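Local atomic coordinates of putative Semialdehyde dehydrogenase (Oryza sativa, PDB entry 2CVO), a protein that probably catalyses the NADPH-dependent reduction of N-acetylglutamyl phosphate to N-acetylglutamate semialdehyde, the third step of arginine biosynthesis from glutamate. Residues M258-Q263 and D333-G338; I195-G200 and I249-N254; F267-P272 and P323-I328; I188-I193 and S245-S250; A44-F49 and N346-M351. One frame throughout, in Å; residues are numbered along the deposited sequence.

Interaction 1 (M258-Q263 and D333-G338); sequences MKRGMQ and DNLVKG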
# COMPACT_ATOMS: atom_id res chain seq x y z
N MET A 258 -3.34 -3.12 5.39
CA MET A 258 -3.20 -1.77 5.92
C MET A 258 -2.62 -1.96 7.31
O MET A 258 -2.85 -3.00 7.94
CB MET A 258 -4.56 -1.07 6.01
CG MET A 258 -5.57 -1.74 6.94
SD MET A 258 -7.21 -1.01 6.70
CE MET A 258 -8.11 -1.74 8.08
N LYS A 259 -1.85 -0.99 7.78
CA LYS A 259 -1.24 -1.11 9.09
C LYS A 259 -2.24 -1.04 10.23
O LYS A 259 -2.38 -1.99 11.00
CB LYS A 259 -0.13 -0.07 9.26
CG LYS A 259 1.07 -0.36 8.35
CD LYS A 259 2.25 0.55 8.62
CE LYS A 259 1.96 2.00 8.23
NZ LYS A 259 3.06 2.89 8.71
N ARG A 260 -2.95 0.08 10.37
CA ARG A 260 -3.93 0.17 11.45
C ARG A 260 -5.35 0.42 10.98
O ARG A 260 -5.59 0.77 9.82
CB ARG A 260 -3.50 1.21 12.50
CG ARG A 260 -3.25 2.62 12.02
CD ARG A 260 -3.01 3.55 13.22
NE ARG A 260 -1.65 3.48 13.78
CZ ARG A 260 -1.36 3.71 15.06
NH1 ARG A 260 -2.33 4.02 15.92
NH2 ARG A 260 -0.11 3.63 15.49
N GLY A 261 -6.30 0.23 11.88
CA GLY A 261 -7.70 0.41 11.55
C GLY A 261 -8.41 -0.92 11.67
O GLY A 261 -7.82 -1.98 11.42
N MET A 262 -9.68 -0.88 12.04
CA MET A 262 -10.47 -2.09 12.19
C MET A 262 -11.94 -1.77 11.96
O MET A 262 -12.44 -0.72 12.38
CB MET A 262 -10.28 -2.66 13.60
CG MET A 262 -11.25 -3.76 13.97
SD MET A 262 -10.88 -4.44 15.61
CE MET A 262 -9.45 -5.46 15.24
N GLN A 263 -12.63 -2.67 11.26
CA GLN A 263 -14.04 -2.50 10.98
C GLN A 263 -14.78 -3.80 11.26
O GLN A 263 -14.35 -4.88 10.85
CB GLN A 263 -14.27 -2.11 9.51
CG GLN A 263 -15.73 -2.26 9.08
CD GLN A 263 -16.01 -1.75 7.68
OE1 GLN A 263 -16.92 -2.24 7.01
NE2 GLN A 263 -15.25 -0.76 7.24
N ASP A 333 -9.48 2.36 15.76
CA ASP A 333 -8.08 2.14 15.45
C ASP A 333 -7.78 0.97 16.40
O ASP A 333 -7.84 1.13 17.62
CB ASP A 333 -7.24 3.37 15.80
CG ASP A 333 -5.76 3.15 15.57
OD1 ASP A 333 -5.05 4.15 15.30
OD2 ASP A 333 -5.29 1.99 15.66
N ASN A 334 -7.50 -0.20 15.83
CA ASN A 334 -7.23 -1.40 16.63
C ASN A 334 -6.15 -1.20 17.69
O ASN A 334 -6.16 -1.88 18.72
CB ASN A 334 -6.82 -2.55 15.71
CG ASN A 334 -5.57 -2.23 14.90
OD1 ASN A 334 -5.54 -1.25 14.15
ND2 ASN A 334 -4.54 -3.06 15.06
N LEU A 335 -5.24 -0.26 17.46
CA LEU A 335 -4.17 0.01 18.41
C LEU A 335 -4.52 1.02 19.50
O LEU A 335 -3.87 1.05 20.55
CB LEU A 335 -2.92 0.50 17.66
CG LEU A 335 -2.24 -0.48 16.71
CD1 LEU A 335 -0.99 0.16 16.11
CD2 LEU A 335 -1.87 -1.76 17.46
N VAL A 336 -5.53 1.86 19.27
CA VAL A 336 -5.91 2.86 20.26
C VAL A 336 -7.16 2.42 21.05
O VAL A 336 -7.05 1.68 22.04
CB VAL A 336 -6.14 4.24 19.59
CG1 VAL A 336 -6.18 5.35 20.65
CG2 VAL A 336 -5.02 4.52 18.59
N LYS A 337 -8.35 2.83 20.61
CA LYS A 337 -9.56 2.44 21.32
C LYS A 337 -9.65 0.91 21.40
O LYS A 337 -10.25 0.36 22.32
CB LYS A 337 -10.81 3.00 20.62
CG LYS A 337 -12.12 2.68 21.32
CD LYS A 337 -12.12 3.11 22.80
CE LYS A 337 -13.48 2.82 23.45
NZ LYS A 337 -13.52 3.12 24.92
N GLY A 338 -9.02 0.23 20.44
CA GLY A 338 -9.03 -1.22 20.45
C GLY A 338 -7.98 -1.80 21.39
O GLY A 338 -7.95 -3.01 21.63
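At the turn that leads from strand 325-332 into helix 336-351, Asp333 and Arg260 form a salt bridge. Arg260 NH1 lies 2.8 Å from Asp333 OD1. The bond is nearly straight (171°) and lies in the guanidinium plane. It meets the carboxylate on its syn side, and the two flat groups stand almost at a right angle. Leu335 CD1 sits over one guanidinium face, off centre, 3.6 Å from Arg260 NH2. Asp333 OD2 has a separate task. It caps the turn by accepting from Leu335 N at 2.9 Å. Asn334 grips the other backbone: its OD1 accepts from Gly261 N at 2.8 Å. Its CG stands between the backbone N and the carbonyl carbon (chi1 60°), which swings OD1 across to Gly261. The amide end is also held, as ND2 bonds to Ser202 OG. Here the contact borders the probable active site: Met262 CE touches Asn334 CB at 4.0 Å, and both side chains pack on Cys170, catalytic by similarity. Asp333 OD1 also accepts from Gly309 N, while Arg260 further pairs with Glu38 of helix 34-43 and donates to Pro366 of the fourth subunit. An alanine in place of Arg260 would probably leave Asp333 and Glu38 without their positive mate.

Interaction 2 (I195-G200 and I249-N254); sequences IDAKSG and ISFTPN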
# COMPACT_ATOMS: atom_id res chain seq x y z
N ILE A 195 -21.20 -11.84 11.93
CA ILE A 195 -20.21 -10.77 11.94
C ILE A 195 -18.99 -11.05 11.05
O ILE A 195 -18.39 -12.12 11.12
CB ILE A 195 -19.70 -10.50 13.38
CG1 ILE A 195 -20.88 -10.18 14.30
CG2 ILE A 195 -18.72 -9.32 13.38
CD1 ILE A 195 -20.49 -10.07 15.77
N ASP A 196 -18.67 -10.06 10.22
CA ASP A 196 -17.51 -10.13 9.34
C ASP A 196 -16.65 -8.95 9.78
O ASP A 196 -17.04 -7.79 9.60
CB ASP A 196 -17.91 -9.93 7.88
CG ASP A 196 -16.76 -10.21 6.92
OD1 ASP A 196 -16.52 -11.39 6.60
OD2 ASP A 196 -16.09 -9.24 6.49
N ALA A 197 -15.50 -9.23 10.39
CA ALA A 197 -14.63 -8.17 10.87
C ALA A 197 -13.37 -8.09 10.03
O ALA A 197 -12.90 -9.08 9.48
CB ALA A 197 -14.28 -8.41 12.34
N LYS A 198 -12.82 -6.88 9.94
CA LYS A 198 -11.64 -6.63 9.13
C LYS A 198 -10.64 -5.80 9.95
O LYS A 198 -11.01 -4.79 10.53
CB LYS A 198 -12.07 -5.89 7.87
CG LYS A 198 -13.28 -6.55 7.19
CD LYS A 198 -14.00 -5.62 6.23
CE LYS A 198 -15.30 -6.24 5.71
NZ LYS A 198 -16.32 -6.46 6.79
N SER A 199 -9.39 -6.24 9.99
CA SER A 199 -8.37 -5.53 10.76
C SER A 199 -7.03 -5.32 10.08
O SER A 199 -6.59 -6.16 9.29
CB SER A 199 -8.11 -6.27 12.07
OG SER A 199 -6.96 -5.73 12.71
N GLY A 200 -6.39 -4.20 10.40
CA GLY A 200 -5.07 -3.92 9.86
C GLY A 200 -4.14 -4.98 10.43
O GLY A 200 -4.42 -5.56 11.47
N ILE A 249 -22.52 -16.67 18.48
CA ILE A 249 -22.35 -15.86 17.27
C ILE A 249 -21.52 -16.50 16.17
O ILE A 249 -20.87 -17.53 16.37
CB ILE A 249 -21.68 -14.50 17.61
CG1 ILE A 249 -20.22 -14.74 18.04
CG2 ILE A 249 -22.43 -13.80 18.73
CD1 ILE A 249 -19.43 -13.48 18.37
N SER A 250 -21.55 -15.86 15.01
CA SER A 250 -20.75 -16.28 13.87
C SER A 250 -19.76 -15.13 13.70
O SER A 250 -20.16 -14.02 13.37
CB SER A 250 -21.62 -16.42 12.62
OG SER A 250 -20.82 -16.75 11.50
N PHE A 251 -18.48 -15.40 13.93
CA PHE A 251 -17.45 -14.37 13.82
C PHE A 251 -16.35 -14.80 12.86
O PHE A 251 -15.76 -15.86 13.02
CB PHE A 251 -16.85 -14.11 15.21
CG PHE A 251 -15.70 -13.14 15.21
CD1 PHE A 251 -15.91 -11.77 15.05
CD2 PHE A 251 -14.39 -13.60 15.40
CE1 PHE A 251 -14.84 -10.87 15.09
CE2 PHE A 251 -13.31 -12.71 15.44
CZ PHE A 251 -13.54 -11.34 15.28
N THR A 252 -16.08 -13.96 11.85
CA THR A 252 -15.04 -14.26 10.87
C THR A 252 -14.15 -13.04 10.65
O THR A 252 -14.57 -12.04 10.05
CB THR A 252 -15.63 -14.69 9.52
OG1 THR A 252 -16.51 -15.80 9.71
CG2 THR A 252 -14.52 -15.10 8.55
N PRO A 253 -12.90 -13.09 11.14
CA PRO A 253 -11.99 -11.95 10.96
C PRO A 253 -11.27 -12.04 9.61
O PRO A 253 -11.16 -13.11 9.02
CB PRO A 253 -11.04 -12.10 12.14
CG PRO A 253 -10.90 -13.60 12.25
CD PRO A 253 -12.33 -14.09 12.06
N ASN A 254 -10.81 -10.89 9.12
CA ASN A 254 -10.10 -10.84 7.85
C ASN A 254 -8.91 -9.90 7.99
O ASN A 254 -9.05 -8.78 8.49
CB ASN A 254 -11.01 -10.33 6.73
CG ASN A 254 -12.29 -11.14 6.61
OD1 ASN A 254 -13.19 -11.04 7.45
ND2 ASN A 254 -12.37 -11.95 5.56
O HOH W 1 -18.97 -14.93 10.62
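Ile249 CD1 lies 4.4 Å from Ile195 CD1. Ser250 O then accepts from Ile195 N at 2.8 Å, which opens a parallel strand ladder. The Ser250 hydroxyl takes a bond from a water that also donates to Ile195 O and is bonded to Thr252 OG1. Ser250 OG is also bonded to Asp320 of the second subunit. Phe251 turns to the face that carries Ile195 and Ala197, with its CG anti to the backbone N (chi1 175°). Ile195 CG2 comes to the ring edge, while Ala197 CB is 3.7 Å from Phe251 CE1. Thr252 bonds strand 194-200 twice. Its N donates to Ile195 O at 3.0 Å, and its O accepts from Ala197 N. Pro253 CA makes a CH...O contact with Ala197 O at 3.4 Å. Asn254 O accepts a nearly straight bond (168°) from Ser199 N. On the Asp196 face, Lys198 NZ bonds to Asp196 OD2, which also pairs with Lys198 of the second subunit. Strand 262-269 flanks strand 194-200 on its other side. Helices 170-184 and 231-243 pack on the Phe251 face, where Tyr171 meets the ring edge-to-face.

Interaction 3 (F267-P272 and P323-I328); sequences FVEMAP and PGRAII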
# COMPACT_ATOMS: atom_id res chain seq x y z
N PHE A 267 -24.41 -8.26 11.05
CA PHE A 267 -25.66 -8.49 10.34
C PHE A 267 -26.61 -9.13 11.33
O PHE A 267 -26.56 -10.34 11.58
CB PHE A 267 -25.41 -9.40 9.13
CG PHE A 267 -24.37 -8.88 8.17
CD1 PHE A 267 -23.05 -9.34 8.24
CD2 PHE A 267 -24.70 -7.93 7.21
CE1 PHE A 267 -22.08 -8.86 7.36
CE2 PHE A 267 -23.73 -7.44 6.33
CZ PHE A 267 -22.43 -7.90 6.40
N VAL A 268 -27.49 -8.32 11.90
CA VAL A 268 -28.41 -8.79 12.92
C VAL A 268 -29.88 -8.78 12.53
O VAL A 268 -30.29 -8.12 11.58
CB VAL A 268 -28.26 -7.94 14.20
CG1 VAL A 268 -26.82 -7.96 14.67
CG2 VAL A 268 -28.70 -6.52 13.91
N GLU A 269 -30.67 -9.54 13.29
CA GLU A 269 -32.10 -9.61 13.07
C GLU A 269 -32.74 -8.74 14.14
O GLU A 269 -32.40 -8.84 15.33
CB GLU A 269 -32.59 -11.06 13.20
CG GLU A 269 -31.77 -12.07 12.43
CD GLU A 269 -32.44 -13.44 12.36
OE1 GLU A 269 -33.12 -13.82 13.33
OE2 GLU A 269 -32.28 -14.13 11.33
N MET A 270 -33.65 -7.87 13.73
CA MET A 270 -34.32 -6.99 14.67
C MET A 270 -35.53 -7.67 15.30
O MET A 270 -36.10 -8.60 14.73
CB MET A 270 -34.76 -5.71 13.95
CG MET A 270 -33.61 -4.92 13.32
SD MET A 270 -34.17 -3.40 12.53
CE MET A 270 -34.84 -4.05 10.98
N ALA A 271 -35.91 -7.20 16.48
CA ALA A 271 -37.07 -7.74 17.20
C ALA A 271 -38.33 -7.31 16.45
O ALA A 271 -38.30 -6.38 15.66
CB ALA A 271 -37.09 -7.20 18.64
N PRO A 272 -39.47 -7.98 16.70
CA PRO A 272 -40.72 -7.64 16.02
C PRO A 272 -41.08 -6.16 16.08
O PRO A 272 -41.00 -5.54 17.13
CB PRO A 272 -41.75 -8.51 16.75
CG PRO A 272 -40.95 -9.72 17.16
CD PRO A 272 -39.68 -9.08 17.67
N PRO A 323 -36.04 -8.24 4.81
CA PRO A 323 -36.99 -7.71 5.80
C PRO A 323 -36.68 -8.19 7.21
O PRO A 323 -36.40 -9.37 7.43
CB PRO A 323 -38.33 -8.22 5.29
CG PRO A 323 -38.13 -8.23 3.79
CD PRO A 323 -36.75 -8.84 3.67
N GLY A 324 -36.73 -7.28 8.18
CA GLY A 324 -36.48 -7.64 9.56
C GLY A 324 -35.03 -7.63 9.99
O GLY A 324 -34.73 -7.85 11.16
N ARG A 325 -34.12 -7.37 9.05
CA ARG A 325 -32.70 -7.35 9.37
C ARG A 325 -32.07 -5.97 9.28
O ARG A 325 -32.59 -5.07 8.61
CB ARG A 325 -31.92 -8.31 8.45
CG ARG A 325 -31.83 -9.72 8.98
CD ARG A 325 -31.01 -10.62 8.06
NE ARG A 325 -30.61 -11.86 8.73
CZ ARG A 325 -29.65 -11.93 9.65
NH1 ARG A 325 -28.97 -10.85 10.01
NH2 ARG A 325 -29.36 -13.10 10.21
N ALA A 326 -30.94 -5.81 9.96
CA ALA A 326 -30.22 -4.55 9.96
C ALA A 326 -28.73 -4.83 9.82
O ALA A 326 -28.27 -5.96 10.03
CB ALA A 326 -30.50 -3.79 11.25
N ILE A 327 -27.98 -3.80 9.46
CA ILE A 327 -26.55 -3.91 9.30
C ILE A 327 -25.92 -2.80 10.14
O ILE A 327 -26.24 -1.63 9.96
CB ILE A 327 -26.13 -3.74 7.83
CG1 ILE A 327 -26.80 -4.81 6.97
CG2 ILE A 327 -24.61 -3.82 7.70
CD1 ILE A 327 -26.47 -4.71 5.49
N ILE A 328 -25.04 -3.19 11.05
CA ILE A 328 -24.36 -2.24 11.92
C ILE A 328 -22.87 -2.22 11.58
O ILE A 328 -22.25 -3.27 11.47
CB ILE A 328 -24.52 -2.64 13.41
CG1 ILE A 328 -26.00 -2.64 13.79
CG2 ILE A 328 -23.73 -1.70 14.30
CD1 ILE A 328 -26.25 -3.09 15.22
O HOH W 2 -36.04 -10.06 12.50
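Val268 and Ala326 form an antiparallel hydrogen-bonded pair, in strand segments running at 146° to each other. Ala326 N donates to Val268 O at 2.9 Å, and Val268 N returns a bond to Ala326 O. Non-hydrogen-bonded pairs flank them, Phe267 with Ile327 and Glu269 with Arg325. Further out, Met270 N reaches Gly324 O at 2.8 Å, and a water donates to both Met270 O and Gly324 O. Arg325 does most of the polar work. The extended chain of Arg325 carries its NH1 to 2.9 Å from Phe267 O. That bond lies in the guanidinium plane, but it comes from above the carbonyl plane, 75° out of it. Glu269 CG covers the centre of one guanidinium face. The charged ends meet more loosely, with Glu269 OE2 3.3 Å from Arg325 NH2. Arg325 NH2 also bonds to Asn192 O, and Glu269 OE1 to Ser191 OG. These strands belong to the mixed sheet of the dimerisation domain, and its two faces differ. On one, Phe267 and Ile327 lie side by side, with Phe267 CD2 3.8 Å from Ile327 CG1. Ile194 and Thr252 of the second subunit pack there. On the other, Met270 CG rests 3.9 Å from Ala326 CB. Met270 bends at its last torsion (chi3 -79°), which brings CE against Arg325 O. Leu279 of helix 276-287 lies over Met270 and Ala326, and helix 170-184 packs on Ile328.

Interaction 4 (I188-I193 and S245-S250); sequences IKVSNI and SKVTIS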
# COMPACT_ATOMS: atom_id res chain seq x y z
N ILE A 188 -32.80 -6.14 19.18
CA ILE A 188 -32.34 -7.12 18.19
C ILE A 188 -32.37 -8.49 18.85
O ILE A 188 -32.31 -8.60 20.07
CB ILE A 188 -30.88 -6.86 17.71
CG1 ILE A 188 -29.90 -7.01 18.87
CG2 ILE A 188 -30.76 -5.49 17.06
CD1 ILE A 188 -28.45 -6.87 18.47
N LYS A 189 -32.47 -9.52 18.03
CA LYS A 189 -32.51 -10.89 18.53
C LYS A 189 -31.09 -11.43 18.62
O LYS A 189 -30.18 -10.93 17.96
CB LYS A 189 -33.39 -11.72 17.59
CG LYS A 189 -34.76 -11.08 17.42
CD LYS A 189 -35.44 -11.43 16.10
CE LYS A 189 -36.11 -12.78 16.15
NZ LYS A 189 -37.11 -12.91 15.05
N VAL A 190 -30.90 -12.44 19.46
CA VAL A 190 -29.58 -13.03 19.65
C VAL A 190 -29.35 -14.21 18.72
O VAL A 190 -28.36 -14.93 18.85
CB VAL A 190 -29.39 -13.49 21.10
CG1 VAL A 190 -29.59 -12.31 22.04
CG2 VAL A 190 -30.37 -14.60 21.43
N SER A 191 -30.28 -14.39 17.79
CA SER A 191 -30.19 -15.48 16.83
C SER A 191 -29.60 -14.98 15.51
O SER A 191 -29.90 -13.87 15.07
CB SER A 191 -31.58 -16.06 16.57
OG SER A 191 -32.43 -15.07 15.99
N ASN A 192 -28.76 -15.80 14.91
CA ASN A 192 -28.12 -15.47 13.64
C ASN A 192 -27.37 -14.14 13.58
O ASN A 192 -27.50 -13.40 12.61
CB ASN A 192 -29.14 -15.53 12.51
CG ASN A 192 -29.62 -16.94 12.23
OD1 ASN A 192 -28.82 -17.86 12.01
ND2 ASN A 192 -30.94 -17.13 12.24
N ILE A 193 -26.60 -13.84 14.62
CA ILE A 193 -25.80 -12.61 14.62
C ILE A 193 -24.55 -12.95 13.79
O ILE A 193 -23.64 -13.62 14.28
CB ILE A 193 -25.37 -12.22 16.05
CG1 ILE A 193 -26.59 -11.78 16.86
CG2 ILE A 193 -24.33 -11.10 16.00
CD1 ILE A 193 -26.28 -11.42 18.31
N SER A 245 -28.93 -14.72 28.52
CA SER A 245 -29.09 -16.00 27.85
C SER A 245 -27.78 -16.30 27.11
O SER A 245 -27.02 -15.39 26.81
CB SER A 245 -30.24 -15.92 26.84
OG SER A 245 -30.43 -17.16 26.20
N LYS A 246 -27.52 -17.57 26.84
CA LYS A 246 -26.30 -17.98 26.14
C LYS A 246 -26.34 -17.58 24.67
O LYS A 246 -27.14 -18.11 23.90
CB LYS A 246 -26.12 -19.50 26.26
CG LYS A 246 -25.06 -20.07 25.33
CD LYS A 246 -23.72 -19.37 25.52
CE LYS A 246 -22.69 -19.88 24.53
NZ LYS A 246 -21.50 -19.00 24.51
N VAL A 247 -25.46 -16.66 24.28
CA VAL A 247 -25.42 -16.21 22.89
C VAL A 247 -24.30 -16.87 22.09
O VAL A 247 -23.14 -16.85 22.50
CB VAL A 247 -25.23 -14.67 22.81
CG1 VAL A 247 -25.13 -14.22 21.35
CG2 VAL A 247 -26.37 -13.97 23.51
N THR A 248 -24.66 -17.44 20.94
CA THR A 248 -23.69 -18.08 20.06
C THR A 248 -23.64 -17.34 18.73
O THR A 248 -24.59 -17.37 17.95
CB THR A 248 -24.05 -19.54 19.77
OG1 THR A 248 -24.00 -20.29 20.99
CG2 THR A 248 -23.06 -20.14 18.78
N ILE A 249 -22.52 -16.67 18.48
CA ILE A 249 -22.35 -15.86 17.27
C ILE A 249 -21.52 -16.50 16.17
O ILE A 249 -20.87 -17.53 16.37
CB ILE A 249 -21.68 -14.50 17.61
CG1 ILE A 249 -20.22 -14.74 18.04
CG2 ILE A 249 -22.43 -13.80 18.73
CD1 ILE A 249 -19.43 -13.48 18.37
N SER A 250 -21.55 -15.86 15.01
CA SER A 250 -20.75 -16.28 13.87
C SER A 250 -19.76 -15.13 13.70
O SER A 250 -20.16 -14.02 13.37
CB SER A 250 -21.62 -16.42 12.62
OG SER A 250 -20.82 -16.75 11.50
O HOH W 3 -26.35 -15.31 17.01
O HOH W 4 -27.30 -17.31 20.18
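Ile193 and Val190 meet the 245-250 segment in two different ways. At Ile193 the backbones bond directly; at Val190 they are linked through water. Ser250 N donates to Ile193 O at 3.1 Å, and the bond is nearly straight (165°). Beside it, Ile193 CB is 4.3 Å from Ile249 CG2. Val247 splits its methyls between two partners. CG1 is anti to the backbone N (chi1 178°) and faces Ile193, with Val247 CG1 4.3 Å from Ile193 CD1. The valine side chains touch most closely: Val247 CG2 lies 3.9 Å from Val190 CB. Both segments are lead-ins to strands. The 188-193 segment joins helix 170-184 to strand 194-200, and the 245-250 segment joins helix 231-243 to strand 250-256. The Ser250 bond therefore stands where this parallel pair begins. Toward Val190, which is partly exposed, the backbones move apart and waters fill in. One water donates to Val190 O and Thr248 O and accepts from Ile193 N, 2.8 Å away. A second donates to Val190 O and accepts from Thr248 N. Val190 O thus receives two water bonds and no direct bond from the other backbone. Between Val190 and Ile193, Asn192 adopts a left-handed backbone conformation. Its OD1 accepts from Arg325 NE of the second subunit. Glu236 of helix 231-243 holds Ile249 N, and Ala243 of the same helix packs on Val190.

Interaction 5 (A44-F49 and N346-M351); sequences ANHPQF and NLNLMM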
# COMPACT_ATOMS: atom_id res chain seq x y z
N ALA A 44 3.05 10.55 26.29
CA ALA A 44 3.85 11.75 26.04
C ALA A 44 2.86 12.91 25.88
O ALA A 44 3.23 14.08 25.96
CB ALA A 44 4.67 11.59 24.77
N ASN A 45 1.60 12.55 25.65
CA ASN A 45 0.55 13.54 25.48
C ASN A 45 -0.20 13.72 26.80
O ASN A 45 -1.02 14.63 26.94
CB ASN A 45 -0.43 13.05 24.40
CG ASN A 45 -1.50 14.07 24.06
OD1 ASN A 45 -2.51 13.75 23.43
ND2 ASN A 45 -1.28 15.32 24.47
N HIS A 46 0.09 12.86 27.77
CA HIS A 46 -0.60 12.93 29.05
C HIS A 46 0.09 13.84 30.07
O HIS A 46 1.18 13.54 30.55
CB HIS A 46 -0.76 11.51 29.61
CG HIS A 46 -1.90 11.37 30.56
ND1 HIS A 46 -1.93 11.98 31.79
CD2 HIS A 46 -3.08 10.70 30.45
CE1 HIS A 46 -3.07 11.70 32.40
NE2 HIS A 46 -3.78 10.92 31.60
N PRO A 47 -0.56 14.96 30.43
CA PRO A 47 -0.02 15.92 31.39
C PRO A 47 0.28 15.40 32.81
O PRO A 47 1.00 16.05 33.57
CB PRO A 47 -1.05 17.05 31.37
CG PRO A 47 -2.32 16.35 31.00
CD PRO A 47 -1.87 15.40 29.92
N GLN A 48 -0.27 14.24 33.16
CA GLN A 48 -0.01 13.68 34.49
C GLN A 48 0.72 12.34 34.45
O GLN A 48 1.68 12.14 35.19
CB GLN A 48 -1.31 13.52 35.29
CG GLN A 48 -1.86 14.83 35.85
CD GLN A 48 -2.87 15.50 34.94
OE1 GLN A 48 -3.17 16.68 35.08
NE2 GLN A 48 -3.42 14.73 34.00
N PHE A 49 0.26 11.43 33.59
CA PHE A 49 0.89 10.12 33.48
C PHE A 49 2.31 10.25 32.96
O PHE A 49 2.54 10.86 31.91
CB PHE A 49 0.08 9.21 32.54
CG PHE A 49 -1.27 8.81 33.08
CD1 PHE A 49 -1.77 9.35 34.27
CD2 PHE A 49 -2.06 7.89 32.39
CE1 PHE A 49 -3.02 8.98 34.76
CE2 PHE A 49 -3.32 7.51 32.87
CZ PHE A 49 -3.79 8.06 34.06
N ASN A 346 -9.16 3.94 30.66
CA ASN A 346 -9.51 3.27 31.90
C ASN A 346 -8.68 3.74 33.09
O ASN A 346 -9.22 3.94 34.18
CB ASN A 346 -9.38 1.75 31.73
CG ASN A 346 -10.45 1.19 30.82
OD1 ASN A 346 -11.61 1.61 30.87
ND2 ASN A 346 -10.07 0.23 29.98
N LEU A 347 -7.38 3.94 32.89
CA LEU A 347 -6.53 4.41 33.98
C LEU A 347 -6.93 5.82 34.40
O LEU A 347 -6.86 6.16 35.58
CB LEU A 347 -5.05 4.38 33.59
CG LEU A 347 -4.10 4.72 34.75
CD1 LEU A 347 -4.40 3.78 35.91
CD2 LEU A 347 -2.64 4.59 34.33
N ASN A 348 -7.33 6.65 33.44
CA ASN A 348 -7.76 8.01 33.78
C ASN A 348 -8.93 7.91 34.75
O ASN A 348 -8.94 8.53 35.81
CB ASN A 348 -8.21 8.77 32.53
CG ASN A 348 -7.05 9.26 31.68
OD1 ASN A 348 -6.05 9.76 32.21
ND2 ASN A 348 -7.18 9.15 30.37
N LEU A 349 -9.91 7.10 34.37
CA LEU A 349 -11.10 6.88 35.19
C LEU A 349 -10.74 6.37 36.58
O LEU A 349 -11.28 6.84 37.59
CB LEU A 349 -12.03 5.89 34.48
CG LEU A 349 -13.31 5.49 35.20
CD1 LEU A 349 -14.18 6.73 35.43
CD2 LEU A 349 -14.06 4.45 34.37
N MET A 350 -9.83 5.40 36.63
CA MET A 350 -9.40 4.81 37.89
C MET A 350 -8.64 5.80 38.78
O MET A 350 -8.69 5.71 40.00
CB MET A 350 -8.51 3.59 37.61
CG MET A 350 -9.23 2.47 36.88
SD MET A 350 -8.11 1.37 35.99
CE MET A 350 -7.52 0.32 37.32
N MET A 351 -7.93 6.74 38.15
CA MET A 351 -7.16 7.74 38.90
C MET A 351 -7.96 9.00 39.21
O MET A 351 -7.44 9.92 39.84
CB MET A 351 -5.90 8.13 38.12
CG MET A 351 -4.96 6.98 37.79
SD MET A 351 -4.45 6.02 39.22
CE MET A 351 -3.37 7.19 40.05
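Phe49 pushes the tip of its ring against Leu347 and Asn348 on helix 336-351. The side chains of Phe49 and Leu347 slide past each other in opposite directions. Packing is tight, with Phe49 CE2 3.3 Å from Leu347 CD2. Phe49 CZ also lies 3.4 Å from Asn348 OD1, and Met351 CG approaches the same atom, at 4.1 Å from Phe49 CZ. The ring passes over the imidazole of His46. His46 NE2 lies under the centre of the Phe49 ring. Asn348 meets His46 tip to tip. Asn348 OD1 accepts from His46 NE2 at 2.6 Å, on a lone pair and in the plane of the imidazole, and the bond is almost straight (172°). At its other nitrogen, His46 ND1 accepts from Gln48 N at 3.1 Å. The imidazole is thus held at both nitrogens, with its proton on NE2. The other end of the amide is fixed too, since Asn348 ND2 donates to Thr357 O. The contact ties helix 336-351, near the C-terminus, to the Rossmann-type NAD-binding domain. The 44-49 segment leads from helix 34-43 into strand 49-55, an outermost strand of the parallel sheet. Val24 and Ile26 of the neighbouring strand pack on Phe49. An alanine in place of His46 would probably leave Asn348 OD1 without its donor and Phe49 without the imidazole against its face.

How the interactions relate
Interactions 2, 3 and 4 lie in the dimerisation domain, with centres 12 to 18 Å apart. Interactions 2 and 3 are built into the same mixed sheet; interaction 4, which shares Ile249 and Ser250 with interaction 2, marks the start of its strand pair. Interaction 1 reaches that sheet through strand 262-269 and meets interaction 2 at Lys198 and Gly200. It also opens helix 336-351, whose later part belongs to interaction 5. Interaction 5 joins the helix to the NAD-binding domain and closes the longest loop, with the other four nested inside. Interactions 2 and 4 close before interaction 1 opens, and interaction 3 is nested inside interaction 1. Interactions 1 to 4 all touch the second subunit of the homotetramer.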